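Local coordinates for nucleoporin NUP170 (Chaetomium thermophilum, PDB 5HAX), which is a structural nucleoporin of the symmetric core of the nuclear pore and binds Nup53 through its N-terminal domain, at residues Q227-G232 with S244-T250; L509-V513 with A559-Y563; L530-G535 with R634-F638. Residues are numbered along the deposited sequence.

Interaction 1: residues Q227-G232 with S244-T250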
ATOM      1  N   GLN A 227     -20.510 -18.711  26.176  1.00 47.40           N
ATOM      2  CA  GLN A 227     -19.138 -18.222  26.161  1.00 45.89           C
ATOM      3  C   GLN A 227     -18.663 -18.002  24.729  1.00 41.24           C
ATOM      4  O   GLN A 227     -18.773 -18.891  23.880  1.00 44.36           O
ATOM      5  CB  GLN A 227     -18.200 -19.198  26.870  1.00 43.97           C
ATOM      6  CG  GLN A 227     -16.732 -18.851  26.643  1.00 43.92           C
ATOM      7  CD  GLN A 227     -15.777 -19.660  27.489  1.00 45.81           C
ATOM      8  OE1 GLN A 227     -15.609 -20.863  27.285  1.00 48.69           O
ATOM      9  NE2 GLN A 227     -15.125 -18.997  28.435  1.00 43.35           N
ATOM     10  N   GLU A 228     -18.118 -16.815  24.474  1.00 38.07           N
ATOM     11  CA  GLU A 228     -17.540 -16.441  23.190  1.00 40.95           C
ATOM     12  C   GLU A 228     -16.891 -15.077  23.361  1.00 36.42           C
ATOM     13  O   GLU A 228     -17.460 -14.208  24.022  1.00 33.82           O
ATOM     14  CB  GLU A 228     -18.605 -16.394  22.081  1.00 37.90           C
ATOM     15  CG  GLU A 228     -18.034 -16.193  20.681  1.00 35.95           C
ATOM     16  CD  GLU A 228     -19.105 -16.042  19.611  1.00 38.36           C
ATOM     17  OE1 GLU A 228     -20.298 -15.925  19.957  1.00 40.33           O
ATOM     18  OE2 GLU A 228     -18.750 -16.038  18.415  1.00 34.83           O
ATOM     19  N   TRP A 229     -15.703 -14.896  22.783  1.00 38.48           N
ATOM     20  CA  TRP A 229     -14.983 -13.632  22.881  1.00 38.84           C
ATOM     21  C   TRP A 229     -14.276 -13.360  21.557  1.00 37.38           C
ATOM     22  O   TRP A 229     -14.363 -14.147  20.611  1.00 37.77           O
ATOM     23  CB  TRP A 229     -14.005 -13.644  24.063  1.00 35.76           C
ATOM     24  CG  TRP A 229     -12.868 -14.616  23.931  1.00 38.29           C
ATOM     25  CD1 TRP A 229     -11.669 -14.397  23.320  1.00 43.12           C
ATOM     26  CD2 TRP A 229     -12.820 -15.956  24.437  1.00 42.35           C
ATOM     27  NE1 TRP A 229     -10.879 -15.518  23.408  1.00 39.82           N
ATOM     28  CE2 TRP A 229     -11.564 -16.490  24.088  1.00 41.35           C
ATOM     29  CE3 TRP A 229     -13.719 -16.757  25.147  1.00 40.83           C
ATOM     30  CZ2 TRP A 229     -11.184 -17.786  24.427  1.00 41.17           C
ATOM     31  CZ3 TRP A 229     -13.340 -18.045  25.479  1.00 45.75           C
ATOM     32  CH2 TRP A 229     -12.084 -18.546  25.120  1.00 42.39           C
ATOM     33  N   LEU A 230     -13.568 -12.232  21.490  1.00 38.75           N
ATOM     34  CA  LEU A 230     -13.006 -11.746  20.238  1.00 39.76           C
ATOM     35  C   LEU A 230     -11.533 -12.104  20.092  1.00 41.11           C
ATOM     36  O   LEU A 230     -10.789 -12.204  21.072  1.00 37.95           O
ATOM     37  CB  LEU A 230     -13.171 -10.230  20.119  1.00 38.49           C
ATOM     38  CG  LEU A 230     -14.609  -9.717  20.029  1.00 40.84           C
ATOM     39  CD1 LEU A 230     -14.610  -8.224  19.761  1.00 41.46           C
ATOM     40  CD2 LEU A 230     -15.408 -10.449  18.955  1.00 39.51           C
ATOM     41  N   ARG A 231     -11.128 -12.298  18.834  1.00 37.01           N
ATOM     42  CA  ARG A 231      -9.737 -12.460  18.441  1.00 37.46           C
ATOM     43  C   ARG A 231      -9.177 -11.240  17.719  1.00 42.14           C
ATOM     44  O   ARG A 231      -7.956 -11.148  17.558  1.00 40.80           O
ATOM     45  CB  ARG A 231      -9.581 -13.691  17.531  1.00 42.94           C
ATOM     46  CG  ARG A 231      -9.293 -15.009  18.249  1.00 59.97           C
ATOM     47  CD  ARG A 231      -9.413 -16.180  17.277  1.00 63.20           C
ATOM     48  NE  ARG A 231      -8.270 -17.092  17.320  1.00 72.18           N
ATOM     49  CZ  ARG A 231      -7.064 -16.805  16.838  1.00 73.91           C
ATOM     50  NH1 ARG A 231      -6.088 -17.702  16.913  1.00 67.80           N
ATOM     51  NH2 ARG A 231      -6.825 -15.620  16.292  1.00 65.73           N
ATOM     52  N   GLY A 232     -10.024 -10.315  17.276  1.00 40.88           N
ATOM     53  CA  GLY A 232      -9.537  -9.118  16.610  1.00 41.89           C
ATOM     54  C   GLY A 232     -10.680  -8.241  16.140  1.00 41.43           C
ATOM     55  O   GLY A 232     -11.821  -8.694  15.986  1.00 37.66           O
ATOM     56  N   SER A 244     -15.570  -7.898  13.406  1.00 35.49           N
ATOM     57  CA  SER A 244     -14.997  -8.611  14.540  1.00 34.75           C
ATOM     58  C   SER A 244     -14.865 -10.090  14.202  1.00 33.55           C
ATOM     59  O   SER A 244     -15.706 -10.655  13.490  1.00 36.54           O
ATOM     60  CB  SER A 244     -15.842  -8.445  15.810  1.00 37.10           C
ATOM     61  OG  SER A 244     -16.969  -9.306  15.805  1.00 39.43           O
ATOM     62  N   LEU A 245     -13.803 -10.705  14.715  1.00 36.96           N
ATOM     63  CA  LEU A 245     -13.581 -12.141  14.628  1.00 38.40           C
ATOM     64  C   LEU A 245     -13.617 -12.718  16.035  1.00 41.77           C
ATOM     65  O   LEU A 245     -12.967 -12.185  16.940  1.00 38.21           O
ATOM     66  CB  LEU A 245     -12.238 -12.447  13.962  1.00 37.61           C
ATOM     67  CG  LEU A 245     -11.866 -13.925  13.808  1.00 35.53           C
ATOM     68  CD1 LEU A 245     -12.832 -14.626  12.869  1.00 38.54           C
ATOM     69  CD2 LEU A 245     -10.434 -14.066  13.307  1.00 33.92           C
ATOM     70  N   SER A 246     -14.377 -13.793  16.220  1.00 34.58           N
ATOM     71  CA  SER A 246     -14.526 -14.412  17.528  1.00 35.50           C
ATOM     72  C   SER A 246     -13.657 -15.662  17.634  1.00 36.70           C
ATOM     73  O   SER A 246     -13.084 -16.145  16.655  1.00 35.17           O
ATOM     74  CB  SER A 246     -15.991 -14.762  17.801  1.00 37.76           C
ATOM     75  OG  SER A 246     -16.303 -16.067  17.345  1.00 38.13           O
ATOM     76  N   ASN A 247     -13.565 -16.183  18.861  1.00 36.25           N
ATOM     77  CA  ASN A 247     -12.800 -17.398  19.116  1.00 41.23           C
ATOM     78  C   ASN A 247     -13.457 -18.628  18.511  1.00 39.56           C
ATOM     79  O   ASN A 247     -12.789 -19.655  18.349  1.00 35.72           O
ATOM     80  CB  ASN A 247     -12.632 -17.610  20.616  1.00 36.61           C
ATOM     81  CG  ASN A 247     -13.944 -17.920  21.302  1.00 40.04           C
ATOM     82  OD1 ASN A 247     -14.892 -17.139  21.231  1.00 39.21           O
ATOM     83  ND2 ASN A 247     -14.016 -19.078  21.944  1.00 35.54           N
ATOM     84  N   ARG A 248     -14.749 -18.553  18.197  1.00 35.45           N
ATOM     85  CA  ARG A 248     -15.454 -19.612  17.489  1.00 36.09           C
ATOM     86  C   ARG A 248     -15.426 -19.416  15.980  1.00 48.38           C
ATOM     87  O   ARG A 248     -16.163 -20.101  15.263  1.00 40.08           O
ATOM     88  CB  ARG A 248     -16.905 -19.688  17.970  1.00 43.92           C
ATOM     89  CG  ARG A 248     -17.048 -19.776  19.478  1.00 43.17           C
ATOM     90  CD  ARG A 248     -18.502 -19.937  19.894  1.00 51.10           C
ATOM     91  NE  ARG A 248     -19.047 -21.223  19.471  1.00 62.19           N
ATOM     92  CZ  ARG A 248     -18.883 -22.363  20.137  1.00 75.64           C
ATOM     93  NH1 ARG A 248     -19.415 -23.486  19.671  1.00 81.04           N
ATOM     94  NH2 ARG A 248     -18.188 -22.389  21.266  1.00 62.29           N
ATOM     95  N   SER A 249     -14.604 -18.487  15.489  1.00 36.54           N
ATOM     96  CA  SER A 249     -14.464 -18.183  14.069  1.00 31.77           C
ATOM     97  C   SER A 249     -15.727 -17.562  13.478  1.00 35.81           C
ATOM     98  O   SER A 249     -15.952 -17.649  12.268  1.00 41.80           O
ATOM     99  CB  SER A 249     -14.059 -19.430  13.271  1.00 37.40           C
ATOM    100  OG  SER A 249     -12.847 -19.970  13.774  1.00 34.14           O
ATOM    101  N   THR A 250     -16.553 -16.928  14.309  1.00 35.32           N
ATOM    102  CA  THR A 250     -17.711 -16.184  13.823  1.00 36.32           C
ATOM    103  C   THR A 250     -17.282 -14.796  13.365  1.00 39.30           C
ATOM    104  O   THR A 250     -16.543 -14.101  14.071  1.00 33.73           O
ATOM    105  CB  THR A 250     -18.774 -16.066  14.915  1.00 40.10           C
ATOM    106  OG1 THR A 250     -19.276 -17.368  15.237  1.00 41.75           O
ATOM    107  CG2 THR A 250     -19.933 -15.179  14.455  1.00 39.98           C
TER
HETATM  108  O   HOH W   1     -16.452 -20.483  23.126  1.00 49.92           O
HETATM  109  O   HOH W   2     -21.023 -17.404  17.264  1.00 41.17           O
HETATM  110  O   HOH W   3      -9.777 -19.540  18.120  1.00 60.10           O
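A classic beta bulge interrupts this antiparallel pairing: Arg-231 and Gly-232 both sit opposite Leu-245, so the register slips by one. Two hydrogen bonds frame the extra residue, Arg-231 N to Leu-245 O (2.6 Å) and Leu-245 N to Gly-232 O (3.1 Å), and the chain turns a corner at Arg-231. Beyond the last bridge, Leu-230 with Ser-246, Asn-247 carries the ladder on in mixed fashion. Its backbone N donates to Trp-229 O (2.8 Å) while its side-chain OD1 accepts from Trp-229 N (2.8 Å), and its CB lies over the five-membered ring of Trp-229 in a CH-pi contact. An ST turn, with Ser-246 OG accepting from Arg-248 N (3.1 Å), opens the type I turn Ser-246 to Ser-249. The same hydroxyl donates to Glu-228 OE2 (2.7 Å), fixing the turn to the incoming loop, and a water joins Gln-227 O, Asn-247 ND2 and Arg-248 NH2. The pair belongs to a four-stranded antiparallel blade of the beta-propeller, as expected for the Nup133 N-terminal-like family. Strand 230-236 is an edge strand, 241-246 lies inside and 251-255 follows, its Arg-252 forming a salt bridge with Glu-228; Leu-245 packs against Ile-293 and Leu-296 of strand 293-298.

Interaction 2: residues L509-V513 with A559-Y563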
ATOM      1  N   LEU A 509      22.605 -13.322 -21.424  1.00 80.44           N
ATOM      2  CA  LEU A 509      21.623 -12.255 -21.283  1.00 77.06           C
ATOM      3  C   LEU A 509      20.328 -12.616 -21.995  1.00 73.84           C
ATOM      4  O   LEU A 509      19.235 -12.473 -21.432  1.00 71.61           O
ATOM      5  CB  LEU A 509      22.189 -10.948 -21.837  1.00 74.64           C
ATOM      6  CG  LEU A 509      21.217  -9.769 -21.815  1.00 76.49           C
ATOM      7  CD1 LEU A 509      20.910  -9.380 -20.376  1.00 71.64           C
ATOM      8  CD2 LEU A 509      21.773  -8.597 -22.606  1.00 69.87           C
ATOM      9  N   GLU A 510      20.435 -13.078 -23.243  1.00 76.12           N
ATOM     10  CA  GLU A 510      19.255 -13.444 -24.017  1.00 81.61           C
ATOM     11  C   GLU A 510      18.406 -14.471 -23.279  1.00 72.32           C
ATOM     12  O   GLU A 510      17.172 -14.432 -23.344  1.00 68.30           O
ATOM     13  CB  GLU A 510      19.687 -13.982 -25.381  1.00 88.31           C
ATOM     14  CG  GLU A 510      18.547 -14.284 -26.333  1.00 94.44           C
ATOM     15  CD  GLU A 510      19.033 -14.887 -27.636  1.00 98.18           C
ATOM     16  OE1 GLU A 510      19.585 -14.138 -28.471  1.00 96.62           O
ATOM     17  OE2 GLU A 510      18.871 -16.111 -27.823  1.00 99.56           O
ATOM     18  N   ARG A 511      19.050 -15.395 -22.564  1.00 79.65           N
ATOM     19  CA  ARG A 511      18.310 -16.400 -21.808  1.00 77.89           C
ATOM     20  C   ARG A 511      17.556 -15.762 -20.648  1.00 76.74           C
ATOM     21  O   ARG A 511      16.366 -16.027 -20.446  1.00 68.73           O
ATOM     22  CB  ARG A 511      19.267 -17.475 -21.296  1.00 83.32           C
ATOM     23  CG  ARG A 511      18.575 -18.751 -20.842  1.00105.77           C
ATOM     24  CD  ARG A 511      18.998 -19.163 -19.437  1.00109.85           C
ATOM     25  NE  ARG A 511      20.446 -19.097 -19.249  1.00118.85           N
ATOM     26  CZ  ARG A 511      21.314 -19.947 -19.788  1.00119.81           C
ATOM     27  NH1 ARG A 511      20.889 -20.938 -20.562  1.00117.00           N
ATOM     28  NH2 ARG A 511      22.612 -19.802 -19.557  1.00118.29           N
ATOM     29  N   GLU A 512      18.241 -14.922 -19.871  1.00 73.25           N
ATOM     30  CA  GLU A 512      17.593 -14.246 -18.753  1.00 70.69           C
ATOM     31  C   GLU A 512      16.481 -13.325 -19.240  1.00 59.23           C
ATOM     32  O   GLU A 512      15.419 -13.234 -18.612  1.00 51.32           O
ATOM     33  CB  GLU A 512      18.632 -13.459 -17.954  1.00 65.94           C
ATOM     34  CG  GLU A 512      18.241 -13.183 -16.512  1.00 72.36           C
ATOM     35  CD  GLU A 512      18.270 -14.428 -15.643  1.00 71.17           C
ATOM     36  OE1 GLU A 512      18.757 -15.478 -16.115  1.00 79.25           O
ATOM     37  OE2 GLU A 512      17.809 -14.358 -14.486  1.00 72.34           O
ATOM     38  N   VAL A 513      16.705 -12.642 -20.366  1.00 52.24           N
ATOM     39  CA  VAL A 513      15.695 -11.735 -20.909  1.00 62.43           C
ATOM     40  C   VAL A 513      14.452 -12.512 -21.328  1.00 62.25           C
ATOM     41  O   VAL A 513      13.324 -12.019 -21.206  1.00 51.70           O
ATOM     42  CB  VAL A 513      16.285 -10.932 -22.086  1.00 55.45           C
ATOM     43  CG1 VAL A 513      15.182 -10.270 -22.913  1.00 56.76           C
ATOM     44  CG2 VAL A 513      17.272  -9.890 -21.577  1.00 59.28           C
ATOM     45  N   ALA A 559      20.251  -4.575 -23.796  1.00 57.54           N
ATOM     46  CA  ALA A 559      18.992  -5.300 -23.924  1.00 53.39           C
ATOM     47  C   ALA A 559      17.937  -4.447 -24.616  1.00 50.38           C
ATOM     48  O   ALA A 559      17.129  -4.959 -25.399  1.00 57.03           O
ATOM     49  CB  ALA A 559      18.502  -5.744 -22.545  1.00 57.27           C
ATOM     50  N   PHE A 560      17.931  -3.143 -24.337  1.00 50.66           N
ATOM     51  CA  PHE A 560      16.973  -2.241 -24.970  1.00 52.66           C
ATOM     52  C   PHE A 560      17.191  -2.181 -26.478  1.00 55.44           C
ATOM     53  O   PHE A 560      16.227  -2.131 -27.252  1.00 55.26           O
ATOM     54  CB  PHE A 560      17.100  -0.852 -24.342  1.00 49.87           C
ATOM     55  CG  PHE A 560      16.113   0.155 -24.865  1.00 50.58           C
ATOM     56  CD1 PHE A 560      16.521   1.164 -25.721  1.00 53.68           C
ATOM     57  CD2 PHE A 560      14.783   0.105 -24.484  1.00 47.84           C
ATOM     58  CE1 PHE A 560      15.619   2.097 -26.194  1.00 54.32           C
ATOM     59  CE2 PHE A 560      13.877   1.037 -24.955  1.00 47.09           C
ATOM     60  CZ  PHE A 560      14.295   2.033 -25.811  1.00 53.25           C
ATOM     61  N   ILE A 561      18.451  -2.196 -26.911  1.00 59.87           N
ATOM     62  CA  ILE A 561      18.767  -2.143 -28.336  1.00 60.89           C
ATOM     63  C   ILE A 561      18.508  -3.491 -28.999  1.00 61.95           C
ATOM     64  O   ILE A 561      17.782  -3.581 -29.996  1.00 64.36           O
ATOM     65  CB  ILE A 561      20.231  -1.699 -28.525  1.00 59.94           C
ATOM     66  CG1 ILE A 561      20.412  -0.249 -28.068  1.00 60.73           C
ATOM     67  CG2 ILE A 561      20.667  -1.857 -29.982  1.00 70.40           C
ATOM     68  CD1 ILE A 561      21.864   0.173 -27.929  1.00 64.11           C
ATOM     69  N   GLU A 562      19.093  -4.557 -28.450  1.00 60.23           N
ATOM     70  CA  GLU A 562      19.153  -5.834 -29.157  1.00 61.44           C
ATOM     71  C   GLU A 562      17.795  -6.520 -29.250  1.00 64.58           C
ATOM     72  O   GLU A 562      17.529  -7.217 -30.236  1.00 60.90           O
ATOM     73  CB  GLU A 562      20.154  -6.760 -28.464  1.00 65.53           C
ATOM     74  CG  GLU A 562      21.605  -6.329 -28.612  1.00 69.25           C
ATOM     75  CD  GLU A 562      22.159  -6.606 -29.996  1.00 84.17           C
ATOM     76  OE1 GLU A 562      22.791  -5.699 -30.579  1.00 84.29           O
ATOM     77  OE2 GLU A 562      21.968  -7.734 -30.500  1.00 83.59           O
ATOM     78  N   TYR A 563      16.933  -6.353 -28.245  1.00 58.21           N
ATOM     79  CA  TYR A 563      15.682  -7.100 -28.161  1.00 59.51           C
ATOM     80  C   TYR A 563      14.456  -6.201 -28.283  1.00 58.90           C
ATOM     81  O   TYR A 563      13.343  -6.634 -27.964  1.00 53.02           O
ATOM     82  CB  TYR A 563      15.633  -7.889 -26.853  1.00 61.27           C
ATOM     83  CG  TYR A 563      16.913  -8.636 -26.546  1.00 59.57           C
ATOM     84  CD1 TYR A 563      17.326  -9.701 -27.334  1.00 70.11           C
ATOM     85  CD2 TYR A 563      17.704  -8.279 -25.462  1.00 63.35           C
ATOM     86  CE1 TYR A 563      18.495 -10.386 -27.056  1.00 73.50           C
ATOM     87  CE2 TYR A 563      18.874  -8.959 -25.176  1.00 61.94           C
ATOM     88  CZ  TYR A 563      19.264 -10.010 -25.975  1.00 70.38           C
ATOM     89  OH  TYR A 563      20.429 -10.688 -25.691  1.00 83.20           O
TER
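At Ala-559, where the backbones come nearest, CA lies 7.8 Å from Val-513 CA, and its CB meets Leu-509 CD2 at 4.3 Å and Val-513 CG2 at 4.4 Å. The next three residues turn elsewhere. Phe-560 packs on Ile-526 and Leu-530 of helix 522-533, Ile-561 on Thr-645 to Gln-647, and Glu-562 is exposed. One helical turn after Ala-559, Tyr-563 returns to the interface, no longer helical, its N still bonded to Ala-559 O (3.2 Å). It has the most surface covered here, 91 Å². Leu-509 CD2 lies 3.9 Å from Tyr-563 CE2, at the ring edge, while Val-513 CG2 is 4.0 Å from the same CE2 atom. The hydroxyl reaches over Glu-510, with OH 3.4 Å from Glu-510 CB, but the Glu-510 carboxylate pairs with Arg-514. Without cross-segment hydrogen bonds, one apolar face of helix 506-520 (Leu-509/Val-513) packs on the C-terminal end of helix 549-562, Ala-559 in its last turn and Tyr-563 just past it, consistent with the stacked helices of an alpha-helical nucleoporin domain.

Interaction 3: residues L530-G535 with R634-F638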
ATOM      1  N   LEU A 530      14.902  -0.084 -20.310  1.00 46.88           N
ATOM      2  CA  LEU A 530      15.038   1.358 -20.482  1.00 46.42           C
ATOM      3  C   LEU A 530      15.140   2.058 -19.134  1.00 49.94           C
ATOM      4  O   LEU A 530      15.999   2.925 -18.933  1.00 39.97           O
ATOM      5  CB  LEU A 530      13.852   1.897 -21.283  1.00 42.20           C
ATOM      6  CG  LEU A 530      13.774   3.418 -21.444  1.00 44.38           C
ATOM      7  CD1 LEU A 530      15.010   3.943 -22.159  1.00 47.92           C
ATOM      8  CD2 LEU A 530      12.508   3.803 -22.190  1.00 41.15           C
ATOM      9  N   ALA A 531      14.277   1.679 -18.187  1.00 47.53           N
ATOM     10  CA  ALA A 531      14.297   2.301 -16.866  1.00 42.90           C
ATOM     11  C   ALA A 531      15.627   2.057 -16.164  1.00 49.60           C
ATOM     12  O   ALA A 531      16.246   2.992 -15.643  1.00 46.24           O
ATOM     13  CB  ALA A 531      13.137   1.772 -16.024  1.00 48.05           C
ATOM     14  N   VAL A 532      16.082   0.800 -16.136  1.00 45.38           N
ATOM     15  CA  VAL A 532      17.371   0.490 -15.521  1.00 44.11           C
ATOM     16  C   VAL A 532      18.487   1.255 -16.221  1.00 51.69           C
ATOM     17  O   VAL A 532      19.381   1.811 -15.571  1.00 51.55           O
ATOM     18  CB  VAL A 532      17.630  -1.029 -15.547  1.00 48.02           C
ATOM     19  CG1 VAL A 532      19.046  -1.347 -15.065  1.00 46.11           C
ATOM     20  CG2 VAL A 532      16.603  -1.760 -14.695  1.00 48.61           C
ATOM     21  N   ALA A 533      18.456   1.294 -17.556  1.00 47.11           N
ATOM     22  CA  ALA A 533      19.461   2.045 -18.299  1.00 53.65           C
ATOM     23  C   ALA A 533      19.484   3.511 -17.891  1.00 55.86           C
ATOM     24  O   ALA A 533      20.543   4.147 -17.922  1.00 58.02           O
ATOM     25  CB  ALA A 533      19.204   1.921 -19.800  1.00 47.41           C
ATOM     26  N   CYS A 534      18.337   4.060 -17.496  1.00 55.67           N
ATOM     27  CA  CYS A 534      18.235   5.447 -17.067  1.00 56.76           C
ATOM     28  C   CYS A 534      18.525   5.629 -15.581  1.00 54.10           C
ATOM     29  O   CYS A 534      18.340   6.732 -15.058  1.00 57.62           O
ATOM     30  CB  CYS A 534      16.842   5.995 -17.398  1.00 51.86           C
ATOM     31  SG  CYS A 534      16.531   6.176 -19.167  1.00 48.40           S
ATOM     32  N   GLY A 535      18.969   4.579 -14.891  1.00 57.15           N
ATOM     33  CA  GLY A 535      19.356   4.676 -13.499  1.00 64.02           C
ATOM     34  C   GLY A 535      18.301   4.258 -12.500  1.00 70.52           C
ATOM     35  O   GLY A 535      18.550   4.353 -11.293  1.00 65.49           O
ATOM     36  N   ARG A 634      16.676  12.797 -17.656  1.00 50.49           N
ATOM     37  CA  ARG A 634      17.592  11.662 -17.734  1.00 51.49           C
ATOM     38  C   ARG A 634      17.207  10.727 -18.872  1.00 47.37           C
ATOM     39  O   ARG A 634      18.077  10.146 -19.532  1.00 49.74           O
ATOM     40  CB  ARG A 634      17.627  10.907 -16.405  1.00 61.62           C
ATOM     41  CG  ARG A 634      18.644  11.453 -15.413  1.00 71.49           C
ATOM     42  CD  ARG A 634      19.209  10.360 -14.513  1.00 83.44           C
ATOM     43  NE  ARG A 634      19.965   9.356 -15.261  1.00 89.42           N
ATOM     44  CZ  ARG A 634      20.798   8.476 -14.711  1.00 91.36           C
ATOM     45  NH1 ARG A 634      21.439   7.599 -15.473  1.00 83.06           N
ATOM     46  NH2 ARG A 634      20.999   8.473 -13.398  1.00 88.89           N
ATOM     47  N   LEU A 635      15.904  10.567 -19.118  1.00 46.82           N
ATOM     48  CA  LEU A 635      15.458   9.796 -20.273  1.00 50.91           C
ATOM     49  C   LEU A 635      15.907  10.457 -21.572  1.00 49.37           C
ATOM     50  O   LEU A 635      16.419   9.793 -22.480  1.00 53.93           O
ATOM     51  CB  LEU A 635      13.936   9.637 -20.242  1.00 42.61           C
ATOM     52  CG  LEU A 635      13.281   8.999 -21.472  1.00 52.54           C
ATOM     53  CD1 LEU A 635      13.850   7.611 -21.745  1.00 41.27           C
ATOM     54  CD2 LEU A 635      11.773   8.935 -21.287  1.00 54.61           C
ATOM     55  N   ARG A 636      15.727  11.776 -21.673  1.00 52.54           N
ATOM     56  CA  ARG A 636      16.182  12.504 -22.852  1.00 55.95           C
ATOM     57  C   ARG A 636      17.690  12.382 -23.024  1.00 47.87           C
ATOM     58  O   ARG A 636      18.185  12.115 -24.127  1.00 56.32           O
ATOM     59  CB  ARG A 636      15.771  13.972 -22.746  1.00 53.93           C
ATOM     60  CG  ARG A 636      14.398  14.265 -23.317  1.00 63.36           C
ATOM     61  CD  ARG A 636      13.839  15.585 -22.806  1.00 72.04           C
ATOM     62  NE  ARG A 636      14.791  16.686 -22.922  1.00 76.42           N
ATOM     63  CZ  ARG A 636      15.156  17.248 -24.070  1.00 77.25           C
ATOM     64  NH1 ARG A 636      16.023  18.250 -24.070  1.00 81.81           N
ATOM     65  NH2 ARG A 636      14.663  16.805 -25.219  1.00 85.99           N
ATOM     66  N   ASN A 637      18.441  12.576 -21.938  1.00 54.09           N
ATOM     67  CA  ASN A 637      19.891  12.438 -21.994  1.00 53.94           C
ATOM     68  C   ASN A 637      20.293  11.052 -22.482  1.00 63.43           C
ATOM     69  O   ASN A 637      21.277  10.903 -23.215  1.00 58.27           O
ATOM     70  CB  ASN A 637      20.490  12.718 -20.617  1.00 59.85           C
ATOM     71  CG  ASN A 637      21.995  12.554 -20.589  1.00 85.28           C
ATOM     72  OD1 ASN A 637      22.688  12.882 -21.553  1.00 85.50           O
ATOM     73  ND2 ASN A 637      22.511  12.033 -19.480  1.00 91.19           N
ATOM     74  N   PHE A 638      19.540  10.023 -22.085  1.00 57.50           N
ATOM     75  CA  PHE A 638      19.860   8.664 -22.511  1.00 55.87           C
ATOM     76  C   PHE A 638      19.659   8.492 -24.010  1.00 56.15           C
ATOM     77  O   PHE A 638      20.456   7.820 -24.676  1.00 58.07           O
ATOM     78  CB  PHE A 638      19.005   7.659 -21.738  1.00 55.72           C
ATOM     79  CG  PHE A 638      19.070   6.263 -22.288  1.00 46.64           C
ATOM     80  CD1 PHE A 638      20.134   5.431 -21.980  1.00 43.40           C
ATOM     81  CD2 PHE A 638      18.069   5.783 -23.117  1.00 43.37           C
ATOM     82  CE1 PHE A 638      20.199   4.148 -22.486  1.00 56.52           C
ATOM     83  CE2 PHE A 638      18.128   4.501 -23.626  1.00 49.49           C
ATOM     84  CZ  PHE A 638      19.194   3.682 -23.309  1.00 56.23           C
TER
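Cys-534, Phe-638 and Arg-634 carry most of this contact, the end of one helix packed against the flank of another. Cys-534 loses the most surface, 82 Å². Its SG lies 3.9 Å from Leu-635 CA and 4.0 Å from Leu-635 CD1, and stands obliquely 4.6 Å from the centroid of the Phe-638 ring, a sulfur-aromatic contact. That ring, with 67 Å² covered for its residue, also receives Leu-530 CD1 at 3.5 Å from Phe-638 CE2 and Ala-533 CB at 3.6 Å from Phe-638 CE1. The Arg-634 guanidinium lies with one face against the carbonyl of Cys-534, Arg-634 CZ standing 3.0 Å from Cys-534 O. The angles to NE and NH1 are too poor for hydrogen bonds. A Schellman motif ends the helix here: Gln-536 N bonds to Ala-531 O, and Gly-535, at positive phi, donates its N to Val-532 O (2.9 Å). At these backbone angles a CB on Gly-535 would press on Cys-534 O, and it would also run into Arg-634 NH2. Around the pair, helix 549-562 touches Leu-530 and Ala-533 through Phe-560 and Ala-556, Leu-591 of helix 586-599 meets Leu-530 and Leu-635, and Met-679 of helix 663-694 packs on Leu-635.

Interactions 2 and 3 belong to one helical assembly, whereas interaction 1 lies in the propeller on the opposite side of the chain's centre. The centres of 2 and 3 are 16 Å apart, and Phe-560 couples them: its CE2 lies 3.8 Å from Leu-530 CB and its CD1 4.3 Å from Phe-638 CE2. Their segments alternate in sequence, so helices 506-520, 522-533, 549-562 and 622-640 are interleaved through the two contacts. Interaction 1 closes earlier in sequence, its centre 54 Å from that of interaction 2 and 53 Å from that of interaction 3, nearest atoms about 39 and 41 Å away. Its segments are 12 residues apart in a hairpin; those of interactions 2 and 3, 46 and 99.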